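Local coordinates for carbohydrate-binding protein (Flavonifractor plautii, PDB 6N1B) that probably removes the acetyl group from the N-acetylgalactosamine of the blood group A antigen, and here holds the blood group B trisaccharide in its pocket, at residues V228-G233 with N295-V300; A269-D274 with Q333-S338; V285-C290 with L301-S306. All coordinates share one frame; numbering follows the deposited sequence.

Interaction 1. Residues V228-G233 with N295-V300; sequences VGYQNG and NPDGSV. With GLA (alpha-D-galactopyranose), chain B; GAL (beta-D-galactopyranose), chain C.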
loop_
_atom_site.group_PDB
_atom_site.type_symbol
_atom_site.label_atom_id
_atom_site.label_comp_id
_atom_site.label_asym_id
_atom_site.label_seq_id
_atom_site.Cartn_x
_atom_site.Cartn_y
_atom_site.Cartn_z
ATOM N N VAL A 228 8.235 7.728 -17.071
ATOM C CA VAL A 228 7.807 9.129 -16.855
ATOM C C VAL A 228 7.349 9.374 -15.400
ATOM O O VAL A 228 7.754 10.375 -14.824
ATOM C CB VAL A 228 6.658 9.459 -17.864
ATOM C CG1 VAL A 228 6.084 10.862 -17.559
ATOM C CG2 VAL A 228 7.142 9.341 -19.310
ATOM N N GLY A 229 6.439 8.551 -14.870
ATOM C CA GLY A 229 6.092 8.731 -13.482
ATOM C C GLY A 229 4.825 9.570 -13.281
ATOM O O GLY A 229 3.828 9.390 -13.975
ATOM N N TYR A 230 4.922 10.508 -12.336
ATOM C CA TYR A 230 3.741 11.262 -11.826
ATOM C C TYR A 230 2.960 12.018 -12.923
ATOM O O TYR A 230 1.756 12.111 -12.876
ATOM C CB TYR A 230 4.181 12.226 -10.691
ATOM C CG TYR A 230 3.093 12.727 -9.814
ATOM C CD1 TYR A 230 2.596 11.959 -8.781
ATOM C CD2 TYR A 230 2.497 13.959 -10.016
ATOM C CE1 TYR A 230 1.600 12.405 -7.926
ATOM C CE2 TYR A 230 1.550 14.449 -9.164
ATOM C CZ TYR A 230 1.092 13.672 -8.101
ATOM O OH TYR A 230 0.036 14.174 -7.262
ATOM N N GLN A 231 3.743 12.565 -13.919
ATOM C CA GLN A 231 3.058 13.322 -15.017
ATOM C C GLN A 231 2.652 12.477 -16.216
ATOM O O GLN A 231 2.142 13.034 -17.188
ATOM C CB GLN A 231 3.932 14.479 -15.469
ATOM C CG GLN A 231 4.318 15.434 -14.363
ATOM C CD GLN A 231 3.170 16.202 -13.709
ATOM O OE1 GLN A 231 2.131 16.373 -14.280
ATOM N NE2 GLN A 231 3.377 16.601 -12.398
ATOM N N ASN A 232 2.818 11.157 -16.142
ATOM C CA ASN A 232 2.372 10.284 -17.234
ATOM C C ASN A 232 0.882 10.352 -17.398
ATOM O O ASN A 232 0.354 10.218 -18.561
ATOM C CB ASN A 232 2.900 8.864 -17.029
ATOM C CG ASN A 232 2.863 8.011 -18.266
ATOM O OD1 ASN A 232 2.187 6.865 -18.259
ATOM N ND2 ASN A 232 3.604 8.410 -19.250
ATOM N N GLY A 233 0.149 10.459 -16.306
ATOM C CA GLY A 233 -1.274 10.716 -16.382
ATOM C C GLY A 233 -2.139 9.675 -16.990
ATOM O O GLY A 233 -2.099 8.487 -16.622
ATOM N N ASN A 295 -2.615 14.439 -13.804
ATOM C CA ASN A 295 -1.761 13.786 -12.851
ATOM C C ASN A 295 -2.575 13.479 -11.563
ATOM O O ASN A 295 -3.706 13.859 -11.477
ATOM C CB ASN A 295 -0.459 14.618 -12.613
ATOM C CG ASN A 295 -0.804 15.989 -12.056
ATOM O OD1 ASN A 295 -1.668 16.096 -11.186
ATOM N ND2 ASN A 295 -0.214 16.988 -12.581
ATOM N N PRO A 296 -1.929 12.782 -10.611
ATOM C CA PRO A 296 -2.684 12.470 -9.365
ATOM C C PRO A 296 -2.952 13.591 -8.385
ATOM O O PRO A 296 -3.535 13.303 -7.362
ATOM C CB PRO A 296 -1.848 11.390 -8.706
ATOM C CG PRO A 296 -0.951 10.792 -9.818
ATOM C CD PRO A 296 -0.733 11.972 -10.731
ATOM N N ASP A 297 -2.661 14.845 -8.722
ATOM C CA ASP A 297 -3.068 15.913 -7.810
ATOM C C ASP A 297 -4.541 15.909 -7.603
ATOM O O ASP A 297 -5.323 15.743 -8.533
ATOM C CB ASP A 297 -2.630 17.273 -8.330
ATOM C CG ASP A 297 -1.138 17.508 -8.337
ATOM O OD1 ASP A 297 -0.367 16.737 -7.714
ATOM O OD2 ASP A 297 -0.769 18.603 -8.842
ATOM N N GLY A 298 -4.973 15.996 -6.324
ATOM C CA GLY A 298 -6.439 15.904 -6.050
ATOM C C GLY A 298 -7.031 14.541 -6.188
ATOM O O GLY A 298 -8.243 14.391 -6.234
ATOM N N SER A 299 -6.173 13.494 -6.211
ATOM C CA SER A 299 -6.719 12.144 -6.393
ATOM C C SER A 299 -7.699 11.720 -5.357
ATOM O O SER A 299 -7.670 12.189 -4.205
ATOM C CB SER A 299 -5.534 11.176 -6.422
ATOM O OG SER A 299 -4.693 11.236 -5.237
ATOM N N VAL A 300 -8.548 10.805 -5.796
ATOM C CA VAL A 300 -9.585 10.223 -5.016
ATOM C C VAL A 300 -9.391 8.679 -5.012
ATOM O O VAL A 300 -8.514 8.159 -5.735
ATOM C CB VAL A 300 -10.971 10.511 -5.568
ATOM C CG1 VAL A 300 -11.280 11.995 -5.490
ATOM C CG2 VAL A 300 -11.139 10.058 -7.022
HETATM C C1 GLA B . 6.162 10.132 -6.941
HETATM C C2 GLA B . 6.279 8.788 -6.147
HETATM C C3 GLA B . 7.663 8.168 -6.398
HETATM C C4 GLA B . 7.964 8.003 -7.933
HETATM C C5 GLA B . 7.657 9.335 -8.685
HETATM C C6 GLA B . 7.591 9.152 -10.147
HETATM O O2 GLA B . 6.134 9.144 -4.721
HETATM O O3 GLA B . 7.848 6.783 -5.555
HETATM O O4 GLA B . 7.150 6.972 -8.349
HETATM O O5 GLA B . 6.281 9.833 -8.380
HETATM O O6 GLA B . 7.395 10.431 -10.892
HETATM C C1 GAL C . 8.276 14.542 -7.673
HETATM C C2 GAL C . 8.282 13.216 -6.919
HETATM C C3 GAL C . 7.055 12.412 -7.339
HETATM C C4 GAL C . 5.721 13.118 -7.152
HETATM C C5 GAL C . 5.909 14.462 -7.836
HETATM C C6 GAL C . 4.697 15.301 -7.448
HETATM O O1 GAL C . 9.398 15.298 -7.283
HETATM O O2 GAL C . 9.491 12.458 -7.301
HETATM O O3 GAL C . 7.149 11.100 -6.565
HETATM O O4 GAL C . 5.571 13.239 -5.723
HETATM O O5 GAL C . 7.037 15.155 -7.284
HETATM O O6 GAL C . 4.725 16.453 -8.280
#
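Tyr230 and Pro296 meet across two irregular loops, each tightened by a bond of its own backbone. In 228-233 the chain curls so that Asn232 N donates to Gly229 O at 3.0 Å, while in 295-300 a type II beta turn from Pro296 to Ser299 is closed by Ser299 N and Pro296 O, 2.9 Å apart. Gly229 CA comes close to GLA O6 of the terminal galactose, and Tyr230 N just after it donates to the same oxygen at 2.9 Å. With CG anti to the backbone N (chi1 -162°), the Tyr230 ring runs between the trisaccharide and the second loop. Pro296 CD sits squarely over one face of the Tyr230 ring in a CH-pi contact, 3.5 Å from its centroid. The opposite face carries the sugar, with GAL C6 lying 3.6 Å from Tyr230 CD2, near the rim. This is part of the wall of the glycan pocket, where a tyrosine lies sandwiched between a saccharide and a proline; the ring of Trp271 joins it edge-to-face. At the far end, Tyr230 OH donates to Asp297 OD1 at 2.6 Å, on the anti side of the carboxylate and somewhat out of its plane. Asn295 OD1 takes the backbone N of Asp297 at 2.9 Å, an Asx turn that steadies the chain bearing that acceptor. The other end of the Asn295 amide points at the first loop: ND2 donates to Gln231 OE1 at 3.0 Å, nearly straight at 165°. These two side chains run alongside each other with amide planes almost perpendicular, Gln231 being bent at chi2 (-64°).

Interaction 2. Residues A269-D274 with Q333-S338; sequences APWHQD and QIYRSS. With CA (calcium ion), chain D; CA (calcium ion), chain E; GLA (alpha-D-galactopyranose), chain B.
Two neighbouring strands carry part of the sugar pocket (Trp271, Tyr335), one calcium ligand beside it (His272) and one of a second, more distant calcium (Asp274). Trp271 NE1 donates to Tyr335 OH at 3.0 Å, the oxygen tilted 16° from the indole plane; Tyr335 OH also lies 2.6 Å from water 2, a ligand of the first calcium. His272 NE2 binds that ion at 2.1 Å, as does Asp120. His272 ND1 donates to Trp271 O at 2.7 Å; the oxygen lies in the imidazole plane although ND1 stands above the carbonyl plane, and with the calcium on NE2 this fixes the ring's rotation. Arg336 CG lies against His272 CB, and the bend at chi2 (-88°) brings the guanidinium edge to Gln273 O, held through NH2 at 3.0 Å and weakly through NE. Asp274 CB covers one guanidinium face. Asp274 OD1 binds the second calcium at 2.4 Å alongside Asp56 and Asp122, and OD2 is held by Phe339; Arg336 reaches Asp56 and Asp122, probably offsetting charge at the metal. Strands 272-274 and 333-338 run nearly parallel, 21° apart, as in adjacent propeller blades; 283-291 flanks the former, across a classic beta bulge at Trp271 and His272, and 351-361 the latter.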
loop_
_atom_site.group_PDB
_atom_site.type_symbol
_atom_site.label_atom_id
_atom_site.label_comp_id
_atom_site.label_asym_id
_atom_site.label_seq_id
_atom_site.Cartn_x
_atom_site.Cartn_y
_atom_site.Cartn_z
ATOM N N ALA A 269 -7.857 7.241 -14.466
ATOM C CA ALA A 269 -6.589 6.580 -14.675
ATOM C C ALA A 269 -5.962 6.201 -13.342
ATOM O O ALA A 269 -6.146 6.903 -12.336
ATOM C CB ALA A 269 -5.618 7.503 -15.416
ATOM N N PRO A 270 -5.209 5.103 -13.319
ATOM C CA PRO A 270 -4.646 4.625 -12.078
ATOM C C PRO A 270 -3.404 5.428 -11.686
ATOM O O PRO A 270 -2.580 5.809 -12.490
ATOM C CB PRO A 270 -4.243 3.175 -12.373
ATOM C CG PRO A 270 -3.949 3.207 -13.891
ATOM C CD PRO A 270 -4.964 4.196 -14.416
ATOM N N TRP A 271 -3.215 5.538 -10.343
ATOM C CA TRP A 271 -1.918 5.899 -9.773
ATOM C C TRP A 271 -1.342 4.817 -8.908
ATOM O O TRP A 271 -0.252 4.263 -9.172
ATOM C CB TRP A 271 -1.925 7.274 -8.982
ATOM C CG TRP A 271 -0.574 7.619 -8.414
ATOM C CD1 TRP A 271 -0.262 7.752 -7.056
ATOM C CD2 TRP A 271 0.669 7.753 -9.130
ATOM N NE1 TRP A 271 1.044 8.030 -6.931
ATOM C CE2 TRP A 271 1.664 8.067 -8.164
ATOM C CE3 TRP A 271 1.019 7.783 -10.499
ATOM C CZ2 TRP A 271 2.964 8.277 -8.468
ATOM C CZ3 TRP A 271 2.350 8.019 -10.801
ATOM C CH2 TRP A 271 3.331 8.258 -9.831
ATOM N N HIS A 272 -2.034 4.450 -7.816
ATOM C CA HIS A 272 -1.567 3.481 -6.840
ATOM C C HIS A 272 -2.783 2.625 -6.460
ATOM O O HIS A 272 -3.935 3.039 -6.627
ATOM C CB HIS A 272 -0.930 4.140 -5.608
ATOM C CG HIS A 272 0.458 4.569 -5.698
ATOM N ND1 HIS A 272 1.154 4.749 -6.872
ATOM C CD2 HIS A 272 1.333 4.875 -4.697
ATOM C CE1 HIS A 272 2.412 5.103 -6.579
ATOM N NE2 HIS A 272 2.568 5.185 -5.273
ATOM N N GLN A 273 -2.553 1.417 -5.922
ATOM C CA GLN A 273 -3.679 0.491 -5.669
ATOM C C GLN A 273 -3.303 -0.598 -4.666
ATOM O O GLN A 273 -2.133 -0.902 -4.488
ATOM C CB GLN A 273 -4.149 -0.174 -6.964
ATOM C CG GLN A 273 -3.047 -0.949 -7.719
ATOM C CD GLN A 273 -2.097 -0.094 -8.553
ATOM O OE1 GLN A 273 -2.544 0.883 -9.224
ATOM N NE2 GLN A 273 -0.779 -0.455 -8.546
ATOM N N ASP A 274 -4.376 -1.156 -4.062
ATOM C CA ASP A 274 -4.269 -2.335 -3.173
ATOM C C ASP A 274 -5.409 -3.251 -3.635
ATOM O O ASP A 274 -6.533 -2.840 -3.839
ATOM C CB ASP A 274 -4.473 -1.940 -1.702
ATOM C CG ASP A 274 -4.263 -3.090 -0.736
ATOM O OD1 ASP A 274 -3.306 -3.896 -0.971
ATOM O OD2 ASP A 274 -4.973 -3.160 0.287
ATOM N N GLN A 333 -5.142 15.477 -1.321
ATOM C CA GLN A 333 -5.442 14.277 -2.111
ATOM C C GLN A 333 -5.583 13.101 -1.174
ATOM O O GLN A 333 -4.937 13.131 -0.091
ATOM C CB GLN A 333 -4.366 14.021 -3.162
ATOM C CG GLN A 333 -3.111 13.394 -2.671
ATOM C CD GLN A 333 -1.956 13.491 -3.628
ATOM O OE1 GLN A 333 -2.125 13.067 -4.909
ATOM N NE2 GLN A 333 -0.852 13.921 -3.214
ATOM N N ILE A 334 -6.352 12.085 -1.615
ATOM C CA ILE A 334 -6.251 10.808 -0.978
ATOM C C ILE A 334 -5.180 10.012 -1.655
ATOM O O ILE A 334 -5.128 9.971 -2.921
ATOM C CB ILE A 334 -7.574 10.051 -0.934
ATOM C CG1 ILE A 334 -8.721 10.917 -0.387
ATOM C CG2 ILE A 334 -7.437 8.782 -0.207
ATOM C CD1 ILE A 334 -8.503 11.419 0.988
ATOM N N TYR A 335 -4.276 9.447 -0.873
ATOM C CA TYR A 335 -3.129 8.703 -1.384
ATOM C C TYR A 335 -3.384 7.185 -1.201
ATOM O O TYR A 335 -4.480 6.765 -0.880
ATOM C CB TYR A 335 -1.803 9.209 -0.719
ATOM C CG TYR A 335 -0.621 9.215 -1.656
ATOM C CD1 TYR A 335 -0.566 10.284 -2.610
ATOM C CD2 TYR A 335 0.374 8.276 -1.709
ATOM C CE1 TYR A 335 0.477 10.313 -3.553
ATOM C CE2 TYR A 335 1.386 8.267 -2.633
ATOM C CZ TYR A 335 1.411 9.340 -3.580
ATOM O OH TYR A 335 2.409 9.326 -4.573
ATOM N N ARG A 336 -2.355 6.385 -1.477
ATOM C CA ARG A 336 -2.565 4.965 -1.508
ATOM C C ARG A 336 -3.099 4.410 -0.240
ATOM O O ARG A 336 -2.649 4.794 0.850
ATOM C CB ARG A 336 -1.231 4.295 -1.911
ATOM C CG ARG A 336 -1.393 2.815 -2.307
ATOM C CD ARG A 336 -1.314 1.761 -1.187
ATOM N NE ARG A 336 -1.148 0.450 -1.843
ATOM C CZ ARG A 336 -1.026 -0.714 -1.192
ATOM N NH1 ARG A 336 -1.120 -0.774 0.120
ATOM N NH2 ARG A 336 -0.926 -1.821 -1.893
ATOM N N SER A 337 -4.072 3.525 -0.340
ATOM C CA SER A 337 -4.817 3.036 0.811
ATOM C C SER A 337 -4.807 1.523 0.825
ATOM O O SER A 337 -4.689 0.871 -0.239
ATOM C CB SER A 337 -6.199 3.615 0.759
ATOM O OG SER A 337 -6.122 5.074 0.793
ATOM N N SER A 338 -4.926 0.896 1.979
ATOM C CA SER A 338 -4.989 -0.540 2.170
ATOM C C SER A 338 -6.281 -0.894 2.853
ATOM O O SER A 338 -6.786 -0.137 3.628
ATOM C CB SER A 338 -3.761 -0.961 2.962
ATOM O OG SER A 338 -3.728 -2.342 3.207
HETATM CA CA CA D . 4.396 5.653 -4.367
HETATM CA CA CA E . -1.965 -5.391 0.382
HETATM C C1 GLA B . 6.162 10.132 -6.941
HETATM C C2 GLA B . 6.279 8.788 -6.147
HETATM C C3 GLA B . 7.663 8.168 -6.398
HETATM C C4 GLA B . 7.964 8.003 -7.933
HETATM C C5 GLA B . 7.657 9.335 -8.685
HETATM C C6 GLA B . 7.591 9.152 -10.147
HETATM O O2 GLA B . 6.134 9.144 -4.721
HETATM O O3 GLA B . 7.848 6.783 -5.555
HETATM O O4 GLA B . 7.150 6.972 -8.349
HETATM O O5 GLA B . 6.281 9.833 -8.380
HETATM O O6 GLA B . 7.395 10.431 -10.892
HETATM O O HOH W 1 -4.053 -5.297 1.444
HETATM O O HOH W 2 4.377 7.646 -4.538
HETATM O O HOH W 3 3.574 5.687 -2.377
HETATM O O HOH W 4 6.183 6.549 -3.590
HETATM O O HOH W 5 5.313 5.419 -6.288
#

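Interaction 3. Residues V285-C290 with L301-S306; sequences VCISQC and LHLTTS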
loop_
_atom_site.group_PDB
_atom_site.type_symbol
_atom_site.label_atom_id
_atom_site.label_comp_id
_atom_site.label_asym_id
_atom_site.label_seq_id
_atom_site.Cartn_x
_atom_site.Cartn_y
_atom_site.Cartn_z
ATOM N N VAL A 285 -11.263 -7.545 -4.995
ATOM C CA VAL A 285 -11.674 -6.176 -4.735
ATOM C C VAL A 285 -10.458 -5.322 -4.687
ATOM O O VAL A 285 -9.466 -5.672 -4.108
ATOM C CB VAL A 285 -12.523 -6.104 -3.439
ATOM C CG1 VAL A 285 -12.961 -4.661 -3.191
ATOM C CG2 VAL A 285 -13.729 -7.043 -3.499
ATOM N N CYS A 286 -10.552 -4.127 -5.340
ATOM C CA CYS A 286 -9.399 -3.208 -5.376
ATOM C C CYS A 286 -9.872 -1.780 -5.031
ATOM O O CYS A 286 -10.894 -1.306 -5.493
ATOM C CB CYS A 286 -8.811 -3.243 -6.811
ATOM S SG CYS A 286 -7.500 -1.987 -7.056
ATOM N N ILE A 287 -9.035 -1.180 -4.165
ATOM C CA ILE A 287 -9.152 0.254 -3.930
ATOM C C ILE A 287 -8.040 0.907 -4.715
ATOM O O ILE A 287 -6.853 0.691 -4.468
ATOM C CB ILE A 287 -9.052 0.557 -2.379
ATOM C CG1 ILE A 287 -10.254 0.044 -1.691
ATOM C CG2 ILE A 287 -8.920 2.037 -2.202
ATOM C CD1 ILE A 287 -10.308 0.350 -0.200
ATOM N N SER A 288 -8.456 1.744 -5.661
ATOM C CA SER A 288 -7.552 2.457 -6.586
ATOM C C SER A 288 -7.491 3.956 -6.236
ATOM O O SER A 288 -8.546 4.617 -6.236
ATOM C CB SER A 288 -8.082 2.286 -8.032
ATOM O OG SER A 288 -7.396 3.128 -8.905
ATOM N N GLN A 289 -6.299 4.445 -5.971
ATOM C CA GLN A 289 -6.066 5.888 -5.936
ATOM C C GLN A 289 -5.889 6.300 -7.389
ATOM O O GLN A 289 -4.973 5.819 -8.082
ATOM C CB GLN A 289 -4.767 6.174 -5.150
ATOM C CG GLN A 289 -4.412 7.639 -5.185
ATOM C CD GLN A 289 -2.984 7.937 -4.798
ATOM O OE1 GLN A 289 -2.225 7.024 -4.430
ATOM N NE2 GLN A 289 -2.564 9.233 -4.983
ATOM N N CYS A 290 -6.812 7.151 -7.876
ATOM C CA CYS A 290 -6.982 7.418 -9.295
ATOM C C CYS A 290 -7.331 8.844 -9.549
ATOM O O CYS A 290 -7.591 9.619 -8.593
ATOM C CB CYS A 290 -7.959 6.412 -9.920
ATOM S SG CYS A 290 -9.614 6.491 -9.172
ATOM N N LEU A 301 -10.162 7.976 -4.175
ATOM C CA LEU A 301 -10.205 6.521 -4.297
ATOM C C LEU A 301 -11.515 6.173 -5.031
ATOM O O LEU A 301 -12.566 6.732 -4.808
ATOM C CB LEU A 301 -10.278 5.829 -2.929
ATOM C CG LEU A 301 -9.127 6.107 -2.002
ATOM C CD1 LEU A 301 -9.264 5.380 -0.691
ATOM C CD2 LEU A 301 -7.757 5.888 -2.627
ATOM N N HIS A 302 -11.378 5.107 -5.867
ATOM C CA HIS A 302 -12.499 4.393 -6.458
ATOM C C HIS A 302 -12.412 2.862 -6.098
ATOM O O HIS A 302 -11.297 2.421 -5.879
ATOM C CB HIS A 302 -12.682 4.643 -7.963
ATOM C CG HIS A 302 -13.342 5.947 -8.292
ATOM N ND1 HIS A 302 -14.706 5.982 -8.656
ATOM C CD2 HIS A 302 -12.906 7.212 -8.347
ATOM C CE1 HIS A 302 -15.041 7.252 -8.857
ATOM N NE2 HIS A 302 -13.984 8.007 -8.674
ATOM N N LEU A 303 -13.551 2.219 -6.163
ATOM C CA LEU A 303 -13.624 0.787 -5.947
ATOM C C LEU A 303 -13.819 0.076 -7.297
ATOM O O LEU A 303 -14.676 0.512 -8.071
ATOM C CB LEU A 303 -14.771 0.459 -4.990
ATOM C CG LEU A 303 -14.814 -0.952 -4.402
ATOM C CD1 LEU A 303 -13.677 -1.072 -3.438
ATOM C CD2 LEU A 303 -16.161 -1.210 -3.808
ATOM N N THR A 304 -13.122 -1.049 -7.479
ATOM C CA THR A 304 -13.276 -1.808 -8.714
ATOM C C THR A 304 -13.191 -3.287 -8.314
ATOM O O THR A 304 -12.453 -3.636 -7.379
ATOM C CB THR A 304 -12.267 -1.366 -9.761
ATOM O OG1 THR A 304 -12.564 -2.092 -10.974
ATOM C CG2 THR A 304 -10.828 -1.476 -9.374
ATOM N N THR A 305 -13.911 -4.161 -8.992
ATOM C CA THR A 305 -13.956 -5.551 -8.635
ATOM C C THR A 305 -13.767 -6.460 -9.847
ATOM O O THR A 305 -13.956 -5.992 -11.003
ATOM C CB THR A 305 -15.264 -5.911 -7.929
ATOM O OG1 THR A 305 -16.373 -5.862 -8.820
ATOM C CG2 THR A 305 -15.564 -5.081 -6.713
ATOM N N SER A 306 -13.453 -7.724 -9.591
ATOM C CA SER A 306 -13.182 -8.703 -10.660
ATOM C C SER A 306 -13.344 -10.098 -10.161
ATOM O O SER A 306 -12.898 -10.441 -9.066
ATOM C CB SER A 306 -11.737 -8.535 -11.083
ATOM O OG SER A 306 -11.341 -9.529 -12.052
#
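Cys286 and Thr304, then Ser288 and His302, form the hydrogen-bonded pairs of this antiparallel hairpin. Cys286 N reaches Thr304 O at 2.8 Å and Thr304 N returns to Cys286 O at 3.0 Å; Ser288 N and His302 O, 2.9 Å apart, are almost straight at 173°, and His302 N completes that pair through Ser288 O. Both carbonyls of the first strand have a further CA-H contact: Leu301 CA comes within 3.2 Å of Ser288 O, and Leu303 CA approaches Cys286 O more loosely. The non-hydrogen-bonded pairs, Ile287-Leu303 between these and Val285-Thr305 and Gln289-Leu301 outside them, put their side chains on one face. There Leu303 CD1 touches Val285 CG1 at 3.7 Å and also leans on Ile287 CG1, while Ile287 CG2 meets Leu301 CD1 at 3.7 Å. Leu301 is placed by CG lying anti to its carbonyl carbon (chi1 -60°), and its CD2 rests against the backbone of Gln289.

On the other face Thr304 CG2 packs on Cys286 CB. Near the turn of the hairpin Cys290 SG stands 3.5 Å from His302 CD2, oblique to the imidazole. Farther out, helix 396-404 covers Leu303 through Met399 and Leu403, and strand 333-342 packs on Ile287 and Leu301. Thr304 OG1 is bonded to Phe258 O, and Gln289 NE2 to Ser299 OG. Strand 269-278 takes the remaining edge of 283-291, so these are middle strands of a four-stranded sheet, as in a propeller blade. The chemistry is accordingly divided: backbone bonds fix the register, and buried aliphatic groups hold one face to its neighbours by apolar packing.

Interaction 2 lies nearest the centre of the chain, with interactions 1 and 3 farther out: centres of interactions 1 and 2 lie about 10 Å apart, those of 2 and 3 about 8 Å, and those of 1 and 3 about 16 Å. Along the chain interaction 3 is nested within the loop closed by interaction 2, whereas interaction 1 crosses both, because 295-300 is the connection between strands 283-291 and 300-306. Strands 269-278, 283-291 and 300-306 are consecutive in one sheet, and strand 333-342 belongs to the next. Ser299 ties them together, its OG meeting Ile334 O and Gln289 NE2. Interactions 1 and 2 both touch the terminal galactose, and interaction 2 also holds ligands of two calcium ions, so sugar and metal sites share these neighbouring strands.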